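Local coordinates for MIP07328p (Drosophila melanogaster, PDB 6FKK), which probably acts as a chemorepellent axon guidance cue, its sema domain presented outside the cell to bind semaphorin receptors, at residues A[418-423]-A[433-438]. Numbering follows the deposited sequence.
Sequences FINILS and LKTVVI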
loop_
_atom_site.group_PDB
_atom_site.type_symbol
_atom_site.label_atom_id
_atom_site.label_comp_id
_atom_site.label_asym_id
_atom_site.label_seq_id
_atom_site.Cartn_x
_atom_site.Cartn_y
_atom_site.Cartn_z
ATOM N N PHE A 418 -6.981 14.561 -5.483
ATOM C CA PHE A 418 -6.904 14.858 -6.907
ATOM C C PHE A 418 -7.607 13.767 -7.699
ATOM O O PHE A 418 -7.751 12.630 -7.240
ATOM C CB PHE A 418 -5.453 15.017 -7.383
ATOM C CG PHE A 418 -4.684 13.725 -7.465
ATOM C CD1 PHE A 418 -3.983 13.249 -6.370
ATOM C CD2 PHE A 418 -4.639 13.002 -8.648
ATOM C CE1 PHE A 418 -3.268 12.068 -6.447
ATOM C CE2 PHE A 418 -3.928 11.821 -8.730
ATOM C CZ PHE A 418 -3.240 11.354 -7.628
ATOM N N ILE A 419 -8.042 14.137 -8.904
ATOM C CA ILE A 419 -8.584 13.204 -9.882
ATOM C C ILE A 419 -7.830 13.404 -11.189
ATOM O O ILE A 419 -7.098 14.377 -11.370
ATOM C CB ILE A 419 -10.101 13.381 -10.098
ATOM C CG1 ILE A 419 -10.395 14.753 -10.709
ATOM C CG2 ILE A 419 -10.857 13.194 -8.789
ATOM C CD1 ILE A 419 -11.840 14.945 -11.108
ATOM N N ASN A 420 -8.017 12.461 -12.108
ATOM C CA ASN A 420 -7.364 12.495 -13.408
ATOM C C ASN A 420 -8.407 12.604 -14.508
ATOM O O ASN A 420 -9.467 11.974 -14.438
ATOM C CB ASN A 420 -6.502 11.249 -13.632
ATOM C CG ASN A 420 -5.288 11.209 -12.726
ATOM O OD1 ASN A 420 -5.142 10.303 -11.906
ATOM N ND2 ASN A 420 -4.408 12.192 -12.872
ATOM N N ILE A 421 -8.103 13.408 -15.522
ATOM C CA ILE A 421 -8.952 13.562 -16.695
ATOM C C ILE A 421 -8.081 13.362 -17.926
ATOM O O ILE A 421 -7.068 14.052 -18.094
ATOM C CB ILE A 421 -9.644 14.935 -16.737
ATOM C CG1 ILE A 421 -10.698 15.038 -15.631
ATOM C CG2 ILE A 421 -10.271 15.178 -18.101
ATOM C CD1 ILE A 421 -11.396 16.378 -15.589
ATOM N N LEU A 422 -8.467 12.419 -18.779
ATOM C CA LEU A 422 -7.721 12.090 -19.988
ATOM C C LEU A 422 -8.463 12.659 -21.189
ATOM O O LEU A 422 -9.637 12.338 -21.406
ATOM C CB LEU A 422 -7.543 10.578 -20.121
ATOM C CG LEU A 422 -6.674 10.074 -21.274
ATOM C CD1 LEU A 422 -5.249 10.577 -21.123
ATOM C CD2 LEU A 422 -6.704 8.555 -21.351
ATOM N N SER A 423 -7.783 13.500 -21.963
ATOM C CA SER A 423 -8.382 14.178 -23.104
ATOM C C SER A 423 -8.085 13.422 -24.393
ATOM O O SER A 423 -6.958 12.968 -24.617
ATOM C CB SER A 423 -7.868 15.616 -23.212
ATOM O OG SER A 423 -6.458 15.643 -23.341
ATOM N N LEU A 433 -2.977 13.642 -20.459
ATOM C CA LEU A 433 -3.492 13.341 -19.129
ATOM C C LEU A 433 -3.173 14.508 -18.207
ATOM O O LEU A 433 -2.003 14.874 -18.048
ATOM C CB LEU A 433 -2.878 12.050 -18.590
ATOM C CG LEU A 433 -3.026 11.782 -17.090
ATOM C CD1 LEU A 433 -4.471 11.470 -16.735
ATOM C CD2 LEU A 433 -2.107 10.654 -16.657
ATOM N N LYS A 434 -4.203 15.091 -17.600
ATOM C CA LYS A 434 -4.015 16.193 -16.671
ATOM C C LYS A 434 -4.464 15.781 -15.274
ATOM O O LYS A 434 -5.219 14.821 -15.095
ATOM C CB LYS A 434 -4.766 17.453 -17.127
ATOM C CG LYS A 434 -6.280 17.352 -17.135
ATOM C CD LYS A 434 -6.878 18.681 -17.587
ATOM C CE LYS A 434 -8.398 18.690 -17.521
ATOM N NZ LYS A 434 -8.953 20.018 -17.919
ATOM N N THR A 435 -3.975 16.520 -14.281
ATOM C CA THR A 435 -4.198 16.215 -12.871
ATOM C C THR A 435 -4.992 17.355 -12.247
ATOM O O THR A 435 -4.472 18.463 -12.085
ATOM C CB THR A 435 -2.871 16.008 -12.142
ATOM O OG1 THR A 435 -2.152 14.926 -12.747
ATOM C CG2 THR A 435 -3.110 15.694 -10.673
ATOM N N VAL A 436 -6.247 17.080 -11.898
ATOM C CA VAL A 436 -7.119 18.066 -11.271
ATOM C C VAL A 436 -6.925 17.943 -9.763
ATOM O O VAL A 436 -7.458 17.032 -9.128
ATOM C CB VAL A 436 -8.582 17.865 -11.670
ATOM C CG1 VAL A 436 -9.460 18.927 -11.020
ATOM C CG2 VAL A 436 -8.730 17.891 -13.186
ATOM N N VAL A 437 -6.156 18.863 -9.188
ATOM C CA VAL A 437 -5.916 18.867 -7.750
ATOM C C VAL A 437 -7.124 19.478 -7.055
ATOM O O VAL A 437 -7.456 20.647 -7.277
ATOM C CB VAL A 437 -4.632 19.634 -7.405
ATOM C CG1 VAL A 437 -4.500 19.791 -5.898
ATOM C CG2 VAL A 437 -3.422 18.918 -7.979
ATOM N N ILE A 438 -7.784 18.690 -6.209
ATOM C CA ILE A 438 -8.967 19.174 -5.508
ATOM C C ILE A 438 -8.574 20.073 -4.342
ATOM O O ILE A 438 -9.053 21.208 -4.227
ATOM C CB ILE A 438 -9.832 17.991 -5.041
ATOM C CG1 ILE A 438 -10.316 17.186 -6.248
ATOM C CG2 ILE A 438 -11.007 18.480 -4.213
ATOM C CD1 ILE A 438 -11.067 15.933 -5.872
#
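F418-S423 and L433-I438 are facing lengths of a β-hairpin, the last two strands of a four-stranded antiparallel blade in the sema-domain β-propeller. Two hydrogen-bonded pairs, I419 with V436 and I421 with K434, lace the backbones together. The straightest bond runs from K434 N to I421 O (3.1 Å, 178° at the hydrogen).

The F418 end is the buried one: F418, I419, V436 and I438 are all shut away from solvent. I419 swings CG1 between its own N and C (chi1 65°), which lays it against V436 CB at 3.7 Å. Its other branch, CG2, meets I438 CD1 with the two side chains nearly at right angles. Beyond the sheet, Q491 touches V436 and L490 touches I438. A step toward the open end, I421 CD1 reaches obliquely to V436 CG2 at 3.9 Å.

The far end opens to solvent: L422 is exposed and rests CD1 on L433 CB, while L433 CD1 lies against N420 CB at 3.7 Å. On the face of I419 and V436, extended K434 runs alongside I421, its CE 4.0 Å from I421 CG2, and carries NZ to a hydrogen bond with N524 OD1. An alanine here would probably loosen that side of the hairpin, losing the methylene contact along I421 and the bond to N524.

On the face that carries F418, N420, T435 and L433, T435 CG2 approaches the F418 ring obliquely, 3.7 Å from CD2, while T435 OG1 and N420 ND2 both hydrogen-bond to L376 O.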